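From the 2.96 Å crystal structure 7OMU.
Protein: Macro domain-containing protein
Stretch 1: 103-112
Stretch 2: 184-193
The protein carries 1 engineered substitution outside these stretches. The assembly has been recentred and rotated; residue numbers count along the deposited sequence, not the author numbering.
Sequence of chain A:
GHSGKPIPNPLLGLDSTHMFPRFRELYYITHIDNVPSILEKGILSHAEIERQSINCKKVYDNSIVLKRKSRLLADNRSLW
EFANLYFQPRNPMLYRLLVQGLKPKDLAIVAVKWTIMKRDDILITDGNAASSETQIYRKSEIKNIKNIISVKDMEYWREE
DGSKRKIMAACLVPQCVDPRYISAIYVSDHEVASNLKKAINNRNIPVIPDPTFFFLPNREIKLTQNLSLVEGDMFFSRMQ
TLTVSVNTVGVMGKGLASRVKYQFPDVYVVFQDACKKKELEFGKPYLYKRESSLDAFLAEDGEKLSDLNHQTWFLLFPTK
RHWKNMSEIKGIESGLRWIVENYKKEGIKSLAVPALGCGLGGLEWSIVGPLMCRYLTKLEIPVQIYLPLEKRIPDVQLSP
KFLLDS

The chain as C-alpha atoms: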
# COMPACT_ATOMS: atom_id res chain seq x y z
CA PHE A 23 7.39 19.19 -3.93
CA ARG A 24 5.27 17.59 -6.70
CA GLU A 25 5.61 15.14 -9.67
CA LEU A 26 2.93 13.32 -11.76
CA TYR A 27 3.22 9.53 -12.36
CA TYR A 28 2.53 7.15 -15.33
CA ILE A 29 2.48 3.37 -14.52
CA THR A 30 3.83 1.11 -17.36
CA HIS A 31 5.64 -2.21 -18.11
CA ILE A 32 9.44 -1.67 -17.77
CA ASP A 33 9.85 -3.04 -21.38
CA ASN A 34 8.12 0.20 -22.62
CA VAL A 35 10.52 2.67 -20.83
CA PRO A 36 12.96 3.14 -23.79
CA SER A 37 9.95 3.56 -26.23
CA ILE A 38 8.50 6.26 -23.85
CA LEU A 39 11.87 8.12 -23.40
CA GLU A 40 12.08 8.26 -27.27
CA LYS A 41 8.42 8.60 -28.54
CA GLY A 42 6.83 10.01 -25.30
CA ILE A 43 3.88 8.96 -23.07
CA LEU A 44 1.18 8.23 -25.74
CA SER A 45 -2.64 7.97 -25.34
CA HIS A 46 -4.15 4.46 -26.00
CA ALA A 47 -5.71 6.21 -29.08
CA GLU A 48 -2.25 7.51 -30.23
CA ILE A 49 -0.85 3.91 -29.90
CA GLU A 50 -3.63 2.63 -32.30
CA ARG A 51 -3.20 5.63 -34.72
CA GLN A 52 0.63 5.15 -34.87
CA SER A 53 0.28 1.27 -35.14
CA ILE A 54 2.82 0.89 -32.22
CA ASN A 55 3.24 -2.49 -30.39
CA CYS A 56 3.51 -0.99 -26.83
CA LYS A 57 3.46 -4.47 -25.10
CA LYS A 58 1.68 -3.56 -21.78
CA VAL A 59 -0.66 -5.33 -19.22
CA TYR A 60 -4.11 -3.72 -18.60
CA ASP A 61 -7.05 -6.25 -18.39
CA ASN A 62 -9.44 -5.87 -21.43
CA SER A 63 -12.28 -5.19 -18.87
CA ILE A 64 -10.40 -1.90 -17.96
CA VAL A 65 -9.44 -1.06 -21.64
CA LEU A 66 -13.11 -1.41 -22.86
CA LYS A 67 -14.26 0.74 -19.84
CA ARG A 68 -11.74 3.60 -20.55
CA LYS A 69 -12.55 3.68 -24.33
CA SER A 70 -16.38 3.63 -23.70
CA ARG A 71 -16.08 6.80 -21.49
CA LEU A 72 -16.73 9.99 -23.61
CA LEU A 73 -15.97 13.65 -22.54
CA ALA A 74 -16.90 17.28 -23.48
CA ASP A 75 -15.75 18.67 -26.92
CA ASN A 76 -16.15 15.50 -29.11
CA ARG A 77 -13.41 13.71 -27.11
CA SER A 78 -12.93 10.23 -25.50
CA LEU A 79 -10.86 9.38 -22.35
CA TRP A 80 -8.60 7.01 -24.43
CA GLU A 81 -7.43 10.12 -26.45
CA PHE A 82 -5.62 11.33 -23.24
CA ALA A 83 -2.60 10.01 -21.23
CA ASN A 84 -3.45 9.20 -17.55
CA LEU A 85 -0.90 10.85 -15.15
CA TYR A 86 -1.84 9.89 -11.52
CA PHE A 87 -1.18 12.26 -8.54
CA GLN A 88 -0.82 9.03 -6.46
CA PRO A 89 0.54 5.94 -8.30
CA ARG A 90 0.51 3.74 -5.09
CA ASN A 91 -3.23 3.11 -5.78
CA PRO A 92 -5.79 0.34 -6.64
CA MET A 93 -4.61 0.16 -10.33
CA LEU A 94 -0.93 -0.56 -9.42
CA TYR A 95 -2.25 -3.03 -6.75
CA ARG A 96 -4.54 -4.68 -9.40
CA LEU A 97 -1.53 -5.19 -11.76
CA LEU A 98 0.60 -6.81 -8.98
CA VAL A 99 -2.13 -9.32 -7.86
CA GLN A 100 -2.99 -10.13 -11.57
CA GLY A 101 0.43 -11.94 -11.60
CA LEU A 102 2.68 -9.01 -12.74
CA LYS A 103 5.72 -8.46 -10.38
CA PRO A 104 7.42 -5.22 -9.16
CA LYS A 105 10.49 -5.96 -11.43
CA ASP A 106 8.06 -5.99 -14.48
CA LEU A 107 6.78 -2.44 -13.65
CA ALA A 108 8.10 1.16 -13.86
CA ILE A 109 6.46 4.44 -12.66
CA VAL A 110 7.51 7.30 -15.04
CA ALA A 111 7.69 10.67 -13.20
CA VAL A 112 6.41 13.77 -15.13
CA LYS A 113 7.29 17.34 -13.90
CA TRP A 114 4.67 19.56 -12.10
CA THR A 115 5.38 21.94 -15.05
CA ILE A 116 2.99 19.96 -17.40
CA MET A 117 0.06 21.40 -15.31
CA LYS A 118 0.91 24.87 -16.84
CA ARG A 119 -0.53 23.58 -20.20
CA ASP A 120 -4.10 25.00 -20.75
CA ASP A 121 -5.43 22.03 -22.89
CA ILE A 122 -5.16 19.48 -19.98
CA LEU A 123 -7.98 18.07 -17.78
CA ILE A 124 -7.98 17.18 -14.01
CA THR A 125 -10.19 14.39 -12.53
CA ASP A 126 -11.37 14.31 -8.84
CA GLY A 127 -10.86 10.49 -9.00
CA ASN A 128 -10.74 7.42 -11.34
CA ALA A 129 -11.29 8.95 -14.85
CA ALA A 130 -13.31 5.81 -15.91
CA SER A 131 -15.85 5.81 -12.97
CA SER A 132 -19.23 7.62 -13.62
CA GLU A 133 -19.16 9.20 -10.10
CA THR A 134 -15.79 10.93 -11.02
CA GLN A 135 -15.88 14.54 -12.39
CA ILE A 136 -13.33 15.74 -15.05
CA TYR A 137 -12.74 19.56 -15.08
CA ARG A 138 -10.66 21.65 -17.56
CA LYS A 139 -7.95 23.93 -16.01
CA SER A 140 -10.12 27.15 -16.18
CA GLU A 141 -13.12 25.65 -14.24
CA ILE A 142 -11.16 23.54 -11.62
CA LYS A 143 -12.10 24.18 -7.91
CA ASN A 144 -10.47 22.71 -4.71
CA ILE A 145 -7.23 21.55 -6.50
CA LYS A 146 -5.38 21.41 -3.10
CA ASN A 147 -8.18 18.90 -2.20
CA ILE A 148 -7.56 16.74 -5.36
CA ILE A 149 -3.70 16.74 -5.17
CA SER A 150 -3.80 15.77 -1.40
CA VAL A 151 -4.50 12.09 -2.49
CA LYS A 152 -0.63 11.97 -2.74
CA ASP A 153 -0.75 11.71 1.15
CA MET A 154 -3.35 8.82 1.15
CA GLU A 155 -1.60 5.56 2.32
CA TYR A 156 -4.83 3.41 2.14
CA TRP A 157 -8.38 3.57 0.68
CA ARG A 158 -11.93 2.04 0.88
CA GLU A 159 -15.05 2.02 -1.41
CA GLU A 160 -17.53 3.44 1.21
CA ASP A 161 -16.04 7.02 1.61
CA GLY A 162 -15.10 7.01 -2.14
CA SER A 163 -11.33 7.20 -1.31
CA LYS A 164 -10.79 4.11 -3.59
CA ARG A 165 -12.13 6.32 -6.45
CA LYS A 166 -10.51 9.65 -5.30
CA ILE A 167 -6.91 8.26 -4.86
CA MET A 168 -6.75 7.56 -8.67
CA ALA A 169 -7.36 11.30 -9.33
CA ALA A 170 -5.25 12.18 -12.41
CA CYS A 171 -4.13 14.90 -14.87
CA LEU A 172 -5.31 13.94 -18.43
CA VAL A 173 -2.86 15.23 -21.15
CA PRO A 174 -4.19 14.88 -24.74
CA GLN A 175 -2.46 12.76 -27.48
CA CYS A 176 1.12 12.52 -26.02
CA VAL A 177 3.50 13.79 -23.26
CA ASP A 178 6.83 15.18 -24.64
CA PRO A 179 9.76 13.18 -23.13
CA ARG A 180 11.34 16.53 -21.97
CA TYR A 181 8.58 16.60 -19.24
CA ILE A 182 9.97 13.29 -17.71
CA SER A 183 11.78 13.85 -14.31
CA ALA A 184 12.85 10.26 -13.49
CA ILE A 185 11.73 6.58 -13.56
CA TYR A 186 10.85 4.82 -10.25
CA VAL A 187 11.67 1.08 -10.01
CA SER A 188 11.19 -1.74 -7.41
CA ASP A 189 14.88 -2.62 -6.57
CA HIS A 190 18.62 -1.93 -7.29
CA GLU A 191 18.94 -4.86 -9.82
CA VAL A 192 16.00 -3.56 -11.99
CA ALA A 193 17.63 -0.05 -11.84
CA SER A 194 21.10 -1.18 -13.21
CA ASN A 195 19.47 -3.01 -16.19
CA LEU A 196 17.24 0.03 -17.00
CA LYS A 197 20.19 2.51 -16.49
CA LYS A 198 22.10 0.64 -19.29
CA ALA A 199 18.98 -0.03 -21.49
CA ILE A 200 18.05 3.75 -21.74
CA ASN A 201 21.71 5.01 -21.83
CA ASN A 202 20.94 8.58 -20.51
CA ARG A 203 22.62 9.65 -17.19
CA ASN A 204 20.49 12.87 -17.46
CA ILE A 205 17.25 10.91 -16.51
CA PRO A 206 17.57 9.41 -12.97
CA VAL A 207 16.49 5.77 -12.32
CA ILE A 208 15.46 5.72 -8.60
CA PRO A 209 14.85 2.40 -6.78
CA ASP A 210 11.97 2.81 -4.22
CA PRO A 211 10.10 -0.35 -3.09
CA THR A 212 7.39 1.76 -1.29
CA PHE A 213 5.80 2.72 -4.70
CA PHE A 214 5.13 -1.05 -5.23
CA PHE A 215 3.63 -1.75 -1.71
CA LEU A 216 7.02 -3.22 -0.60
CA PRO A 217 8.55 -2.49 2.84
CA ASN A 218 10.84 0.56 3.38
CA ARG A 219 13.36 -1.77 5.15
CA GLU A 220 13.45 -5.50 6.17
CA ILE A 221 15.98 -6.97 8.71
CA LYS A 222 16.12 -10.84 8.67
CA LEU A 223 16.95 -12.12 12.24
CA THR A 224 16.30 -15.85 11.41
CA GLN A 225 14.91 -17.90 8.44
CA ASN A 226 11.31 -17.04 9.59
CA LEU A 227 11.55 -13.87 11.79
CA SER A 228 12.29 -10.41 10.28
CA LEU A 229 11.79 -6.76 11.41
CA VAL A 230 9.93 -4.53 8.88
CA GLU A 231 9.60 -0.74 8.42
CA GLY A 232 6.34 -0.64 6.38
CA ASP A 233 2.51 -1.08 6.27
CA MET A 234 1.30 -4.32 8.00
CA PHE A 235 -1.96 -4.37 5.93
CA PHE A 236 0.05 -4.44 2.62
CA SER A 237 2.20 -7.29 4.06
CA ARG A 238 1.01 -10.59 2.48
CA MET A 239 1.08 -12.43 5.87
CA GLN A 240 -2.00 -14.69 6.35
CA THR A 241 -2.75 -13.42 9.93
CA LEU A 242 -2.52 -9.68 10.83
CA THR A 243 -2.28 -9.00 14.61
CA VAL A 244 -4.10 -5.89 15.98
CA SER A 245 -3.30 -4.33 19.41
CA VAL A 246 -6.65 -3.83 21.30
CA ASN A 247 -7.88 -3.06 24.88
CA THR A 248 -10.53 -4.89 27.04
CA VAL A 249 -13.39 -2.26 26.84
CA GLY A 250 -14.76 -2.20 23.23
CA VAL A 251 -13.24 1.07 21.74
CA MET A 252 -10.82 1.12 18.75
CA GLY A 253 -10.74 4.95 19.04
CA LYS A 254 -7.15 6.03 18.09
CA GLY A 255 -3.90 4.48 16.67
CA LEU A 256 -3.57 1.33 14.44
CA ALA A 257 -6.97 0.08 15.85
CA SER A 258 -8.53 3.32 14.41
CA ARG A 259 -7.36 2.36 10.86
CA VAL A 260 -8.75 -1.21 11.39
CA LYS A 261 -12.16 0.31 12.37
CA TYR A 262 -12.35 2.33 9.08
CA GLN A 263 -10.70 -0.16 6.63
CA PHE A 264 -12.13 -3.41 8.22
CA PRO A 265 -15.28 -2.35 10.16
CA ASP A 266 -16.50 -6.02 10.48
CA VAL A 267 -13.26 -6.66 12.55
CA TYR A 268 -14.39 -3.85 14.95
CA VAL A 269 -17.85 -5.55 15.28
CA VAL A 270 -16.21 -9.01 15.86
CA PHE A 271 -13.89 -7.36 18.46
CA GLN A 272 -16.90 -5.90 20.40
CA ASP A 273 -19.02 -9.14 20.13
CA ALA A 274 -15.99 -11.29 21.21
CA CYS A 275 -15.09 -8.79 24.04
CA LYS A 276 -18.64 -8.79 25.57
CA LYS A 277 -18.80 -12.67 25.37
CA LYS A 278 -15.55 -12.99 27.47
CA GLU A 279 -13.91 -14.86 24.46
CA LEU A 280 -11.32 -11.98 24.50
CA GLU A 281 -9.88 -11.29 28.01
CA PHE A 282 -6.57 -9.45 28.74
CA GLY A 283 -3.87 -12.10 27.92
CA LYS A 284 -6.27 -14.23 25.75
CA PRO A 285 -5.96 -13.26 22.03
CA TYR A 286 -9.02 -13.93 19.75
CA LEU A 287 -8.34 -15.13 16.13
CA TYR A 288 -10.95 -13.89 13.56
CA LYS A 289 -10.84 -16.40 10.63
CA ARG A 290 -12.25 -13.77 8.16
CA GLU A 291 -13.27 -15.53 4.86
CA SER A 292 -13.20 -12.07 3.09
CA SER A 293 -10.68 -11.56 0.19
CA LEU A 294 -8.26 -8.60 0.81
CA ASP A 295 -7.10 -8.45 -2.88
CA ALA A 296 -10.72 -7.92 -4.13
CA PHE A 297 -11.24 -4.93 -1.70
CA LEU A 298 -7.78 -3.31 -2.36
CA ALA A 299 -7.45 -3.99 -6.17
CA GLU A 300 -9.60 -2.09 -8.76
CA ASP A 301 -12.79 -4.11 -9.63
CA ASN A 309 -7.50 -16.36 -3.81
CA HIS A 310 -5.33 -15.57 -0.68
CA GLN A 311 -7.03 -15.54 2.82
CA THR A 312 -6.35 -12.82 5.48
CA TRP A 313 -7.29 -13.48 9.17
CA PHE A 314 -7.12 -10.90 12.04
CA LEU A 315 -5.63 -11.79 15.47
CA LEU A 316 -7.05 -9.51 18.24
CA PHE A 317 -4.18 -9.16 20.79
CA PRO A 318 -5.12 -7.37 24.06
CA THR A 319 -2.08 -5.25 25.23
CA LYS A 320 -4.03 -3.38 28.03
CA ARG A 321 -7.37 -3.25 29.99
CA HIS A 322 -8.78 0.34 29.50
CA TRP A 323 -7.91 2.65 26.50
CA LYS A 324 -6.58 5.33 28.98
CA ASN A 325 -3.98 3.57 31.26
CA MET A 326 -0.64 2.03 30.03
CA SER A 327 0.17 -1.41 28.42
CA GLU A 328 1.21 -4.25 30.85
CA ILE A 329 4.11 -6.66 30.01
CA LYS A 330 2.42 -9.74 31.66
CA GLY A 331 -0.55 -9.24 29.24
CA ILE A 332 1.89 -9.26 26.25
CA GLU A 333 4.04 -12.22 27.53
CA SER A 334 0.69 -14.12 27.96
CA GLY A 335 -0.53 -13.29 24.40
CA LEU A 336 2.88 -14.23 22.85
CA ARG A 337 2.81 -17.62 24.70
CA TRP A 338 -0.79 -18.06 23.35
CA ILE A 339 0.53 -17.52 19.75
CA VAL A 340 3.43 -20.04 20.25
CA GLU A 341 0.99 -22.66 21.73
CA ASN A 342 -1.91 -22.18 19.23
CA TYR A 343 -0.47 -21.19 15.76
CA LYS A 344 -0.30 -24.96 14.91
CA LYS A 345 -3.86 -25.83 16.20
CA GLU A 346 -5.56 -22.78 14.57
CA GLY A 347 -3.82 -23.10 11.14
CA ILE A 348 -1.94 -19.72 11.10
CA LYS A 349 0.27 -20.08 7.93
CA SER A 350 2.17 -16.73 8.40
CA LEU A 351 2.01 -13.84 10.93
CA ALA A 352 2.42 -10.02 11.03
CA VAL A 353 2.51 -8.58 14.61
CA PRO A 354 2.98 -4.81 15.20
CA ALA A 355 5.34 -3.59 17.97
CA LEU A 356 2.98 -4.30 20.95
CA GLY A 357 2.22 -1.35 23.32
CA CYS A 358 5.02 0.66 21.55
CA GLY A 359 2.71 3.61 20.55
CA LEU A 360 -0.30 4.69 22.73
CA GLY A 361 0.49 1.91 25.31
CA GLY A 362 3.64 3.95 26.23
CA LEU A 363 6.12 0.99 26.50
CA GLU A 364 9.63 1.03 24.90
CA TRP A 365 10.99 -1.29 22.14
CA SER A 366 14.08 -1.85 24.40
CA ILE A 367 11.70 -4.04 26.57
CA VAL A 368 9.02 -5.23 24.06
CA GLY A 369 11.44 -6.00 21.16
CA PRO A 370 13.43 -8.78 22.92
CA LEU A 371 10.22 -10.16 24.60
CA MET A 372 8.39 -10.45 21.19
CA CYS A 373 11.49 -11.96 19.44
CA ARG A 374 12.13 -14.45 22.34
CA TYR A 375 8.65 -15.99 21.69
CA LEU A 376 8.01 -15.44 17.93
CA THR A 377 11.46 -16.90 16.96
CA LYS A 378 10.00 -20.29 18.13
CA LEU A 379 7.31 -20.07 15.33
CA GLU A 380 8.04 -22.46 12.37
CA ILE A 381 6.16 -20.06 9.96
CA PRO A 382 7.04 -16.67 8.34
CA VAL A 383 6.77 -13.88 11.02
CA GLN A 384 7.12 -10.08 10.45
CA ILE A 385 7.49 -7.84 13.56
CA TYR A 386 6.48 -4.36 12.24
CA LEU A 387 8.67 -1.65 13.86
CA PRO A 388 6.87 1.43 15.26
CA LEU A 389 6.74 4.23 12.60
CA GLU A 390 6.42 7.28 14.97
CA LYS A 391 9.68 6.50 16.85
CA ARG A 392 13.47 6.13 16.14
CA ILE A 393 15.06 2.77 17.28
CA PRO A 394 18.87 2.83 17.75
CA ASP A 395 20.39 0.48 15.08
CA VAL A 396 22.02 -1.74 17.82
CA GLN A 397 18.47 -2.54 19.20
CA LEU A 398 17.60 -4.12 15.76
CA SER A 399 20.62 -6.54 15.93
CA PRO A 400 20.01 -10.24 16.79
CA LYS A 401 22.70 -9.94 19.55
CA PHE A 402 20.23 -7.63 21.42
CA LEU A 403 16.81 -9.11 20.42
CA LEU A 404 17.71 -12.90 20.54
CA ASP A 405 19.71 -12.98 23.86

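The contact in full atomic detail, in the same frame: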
# COMPACT_ATOMS: atom_id res chain seq x y z
N LYS A 103 4.82 -8.64 -11.55
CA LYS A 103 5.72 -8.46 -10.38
C LYS A 103 6.27 -7.03 -10.37
O LYS A 103 6.22 -6.33 -11.38
CB LYS A 103 6.87 -9.47 -10.42
CG LYS A 103 6.66 -10.73 -9.59
CD LYS A 103 6.27 -11.96 -10.37
CE LYS A 103 5.70 -13.06 -9.50
NZ LYS A 103 4.50 -13.67 -10.11
N PRO A 104 6.82 -6.56 -9.23
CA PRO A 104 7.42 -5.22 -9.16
C PRO A 104 8.58 -4.98 -10.15
O PRO A 104 8.74 -3.85 -10.59
CB PRO A 104 7.91 -5.13 -7.71
CG PRO A 104 7.02 -6.10 -6.96
CD PRO A 104 6.81 -7.24 -7.93
N LYS A 105 9.34 -6.03 -10.48
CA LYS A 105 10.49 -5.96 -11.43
C LYS A 105 9.97 -5.76 -12.87
O LYS A 105 10.75 -5.27 -13.70
CB LYS A 105 11.37 -7.21 -11.31
CG LYS A 105 10.78 -8.49 -11.87
CD LYS A 105 11.48 -9.74 -11.36
CE LYS A 105 10.95 -11.01 -11.98
NZ LYS A 105 11.49 -11.22 -13.34
N ASP A 106 8.70 -6.12 -13.14
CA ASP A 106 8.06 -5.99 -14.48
C ASP A 106 7.54 -4.56 -14.69
O ASP A 106 7.16 -4.25 -15.83
CB ASP A 106 6.89 -6.96 -14.65
CG ASP A 106 7.25 -8.43 -14.54
OD1 ASP A 106 8.26 -8.84 -15.14
OD2 ASP A 106 6.50 -9.15 -13.85
N LEU A 107 7.49 -3.75 -13.63
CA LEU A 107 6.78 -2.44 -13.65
C LEU A 107 7.76 -1.29 -13.44
O LEU A 107 8.80 -1.48 -12.76
CB LEU A 107 5.70 -2.43 -12.56
CG LEU A 107 4.48 -3.31 -12.85
CD1 LEU A 107 3.45 -3.17 -11.74
CD2 LEU A 107 3.86 -2.96 -14.20
N ALA A 108 7.40 -0.13 -13.99
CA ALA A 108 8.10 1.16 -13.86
C ALA A 108 7.07 2.27 -13.74
O ALA A 108 6.08 2.26 -14.50
CB ALA A 108 9.01 1.36 -15.04
N ILE A 109 7.27 3.20 -12.80
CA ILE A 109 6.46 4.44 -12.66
C ILE A 109 7.29 5.59 -13.24
O ILE A 109 8.39 5.84 -12.71
CB ILE A 109 6.02 4.65 -11.20
CG1 ILE A 109 5.09 3.52 -10.75
CG2 ILE A 109 5.38 6.01 -11.00
CD1 ILE A 109 5.20 3.18 -9.29
N VAL A 110 6.82 6.19 -14.32
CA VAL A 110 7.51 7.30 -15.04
C VAL A 110 7.03 8.60 -14.41
O VAL A 110 5.82 8.86 -14.44
CB VAL A 110 7.24 7.26 -16.56
CG1 VAL A 110 7.92 8.41 -17.28
CG2 VAL A 110 7.66 5.92 -17.16
N ALA A 111 7.96 9.37 -13.83
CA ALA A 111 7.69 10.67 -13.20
C ALA A 111 7.65 11.76 -14.28
O ALA A 111 8.54 11.79 -15.14
CB ALA A 111 8.75 10.97 -12.16
N VAL A 112 6.62 12.61 -14.22
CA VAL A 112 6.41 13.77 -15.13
C VAL A 112 6.41 15.03 -14.26
O VAL A 112 5.79 14.98 -13.20
CB VAL A 112 5.10 13.59 -15.92
CG1 VAL A 112 4.79 14.80 -16.80
CG2 VAL A 112 5.12 12.32 -16.75
N ALA A 184 12.15 11.48 -13.95
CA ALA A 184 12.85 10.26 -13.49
C ALA A 184 11.96 9.05 -13.74
O ALA A 184 10.81 9.23 -14.16
CB ALA A 184 13.18 10.39 -12.03
N ILE A 185 12.50 7.85 -13.50
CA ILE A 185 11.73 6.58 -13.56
C ILE A 185 11.95 5.84 -12.24
O ILE A 185 13.12 5.61 -11.88
CB ILE A 185 12.16 5.74 -14.79
CG1 ILE A 185 11.83 6.47 -16.10
CG2 ILE A 185 11.53 4.36 -14.75
CD1 ILE A 185 12.99 6.51 -17.05
N TYR A 186 10.85 5.55 -11.54
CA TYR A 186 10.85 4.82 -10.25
C TYR A 186 10.71 3.33 -10.55
O TYR A 186 10.02 2.96 -11.51
CB TYR A 186 9.76 5.37 -9.32
CG TYR A 186 10.04 6.77 -8.83
CD1 TYR A 186 10.90 7.00 -7.77
CD2 TYR A 186 9.45 7.86 -9.44
CE1 TYR A 186 11.17 8.28 -7.32
CE2 TYR A 186 9.71 9.15 -9.00
CZ TYR A 186 10.57 9.36 -7.94
OH TYR A 186 10.82 10.63 -7.51
N VAL A 187 11.38 2.52 -9.74
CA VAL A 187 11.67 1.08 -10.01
C VAL A 187 11.76 0.35 -8.67
O VAL A 187 12.12 0.99 -7.68
CB VAL A 187 12.96 0.97 -10.83
CG1 VAL A 187 13.55 -0.43 -10.80
CG2 VAL A 187 12.75 1.41 -12.27
N SER A 188 11.43 -0.95 -8.64
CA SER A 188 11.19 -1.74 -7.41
C SER A 188 12.48 -2.01 -6.62
O SER A 188 12.39 -1.98 -5.37
CB SER A 188 10.48 -3.03 -7.73
OG SER A 188 11.18 -3.76 -8.73
N ASP A 189 13.62 -2.28 -7.27
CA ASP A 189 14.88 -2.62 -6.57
C ASP A 189 16.12 -2.25 -7.39
O ASP A 189 15.99 -1.92 -8.57
CB ASP A 189 14.92 -4.11 -6.18
CG ASP A 189 14.97 -5.06 -7.36
OD1 ASP A 189 16.00 -5.06 -8.06
OD2 ASP A 189 13.99 -5.80 -7.56
N HIS A 190 17.29 -2.33 -6.75
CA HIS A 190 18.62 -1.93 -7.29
C HIS A 190 18.93 -2.68 -8.59
O HIS A 190 19.48 -2.05 -9.50
CB HIS A 190 19.71 -2.14 -6.23
CG HIS A 190 19.90 -3.57 -5.86
ND1 HIS A 190 19.15 -4.18 -4.86
CD2 HIS A 190 20.73 -4.53 -6.34
CE1 HIS A 190 19.52 -5.44 -4.75
NE2 HIS A 190 20.49 -5.68 -5.65
N GLU A 191 18.60 -3.98 -8.67
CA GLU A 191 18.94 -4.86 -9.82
C GLU A 191 18.16 -4.42 -11.07
O GLU A 191 18.74 -4.42 -12.17
CB GLU A 191 18.64 -6.33 -9.49
CG GLU A 191 19.40 -7.31 -10.37
CD GLU A 191 19.07 -8.78 -10.14
OE1 GLU A 191 18.61 -9.12 -9.02
OE2 GLU A 191 19.29 -9.58 -11.08
N VAL A 192 16.90 -4.03 -10.90
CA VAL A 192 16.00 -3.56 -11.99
C VAL A 192 16.49 -2.19 -12.47
O VAL A 192 16.28 -1.86 -13.65
CB VAL A 192 14.53 -3.49 -11.53
CG1 VAL A 192 13.60 -3.04 -12.64
CG2 VAL A 192 14.07 -4.83 -10.95
N ALA A 193 17.12 -1.41 -11.58
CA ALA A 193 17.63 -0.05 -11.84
C ALA A 193 18.87 -0.11 -12.75
O ALA A 193 18.93 0.69 -13.70
CB ALA A 193 17.93 0.65 -10.54

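The two stretches are joined chiefly by main-chain hydrogen bonds between antiparallel strands, 107-112 and 184-187, whose axes run at 151° to one another and approach to 4.6 Å. At the centre, Ile-109 and Tyr-186 form a reciprocal pair: Tyr-186 N donates to Ile-109 O at 2.7 Å, and Ile-109 N donates to Tyr-186 O at 3.0 Å, both with N-H...O angles above 150°. Two residues along, Ala-111 N donates to Ala-184 O at 2.9 Å. Between these bonds Val-110 faces Ile-185 as a non-hydrogen-bonded pair, and the strands draw in to a CA-CA distance of 4.5 Å. Two CA-H...O contacts supplement the ladder, from Ala-108 CA to Tyr-186 O and from Ile-185 CA to Ile-109 O, each 3.5 Å long.

Beyond the strands, the contact passes to the turn before strand 107-112. Ser-188, with chi1 in the p well, directs its hydroxyl to this turn, and Ser-188 OG donates a weak hydrogen bond to Pro-104 O at 3.1 Å. Pro-104 O also accepts from Leu-107 N at 3.3 Å, so it serves both the turn and the link between stretches. The small serine side chain suits this close approach, in which Pro-104 CB and Ser-188 CB lie only 3.3 Å apart.

Side chains pack on both faces of the paired strands. On the face bearing Val-110 and Ile-185, Val-110 CG2 lies 4.3 Å from Ile-185 CG1, while Ile-185 CG2 reaches Ala-108 CB at 3.9 Å. These branched and small aliphatic groups fill a buried layer without polar atoms needing partners. On the other face are Ile-109, Ala-111, Ala-184 and Tyr-186. Ile-109 CB and Tyr-186 CB are 4.2 Å apart, and the tyrosine ring extends alongside Ala-111, whose CB meets Tyr-186 CE2 at 3.8 Å near the plane of the ring, at its edge. The short alanine side chain accommodates that edge, and Tyr-186 OH is hydrogen-bonded elsewhere in the structure.

At the far end, Asp-189 caps the following helix: Asp-189 OD1 accepts from Val-192 N at 3.2 Å and, more weakly, from Glu-191 N at 2.9 Å. From the first turn of this helix Val-192 points toward the other stretch, where Val-192 CG2 packs against Lys-105 CB at 3.6 Å. Lys-105 thus offers aliphatic surface to the buried valine, while its end leads away and remains free to meet solvent. Altogether the contact buries 516 Å², summed over both stretches.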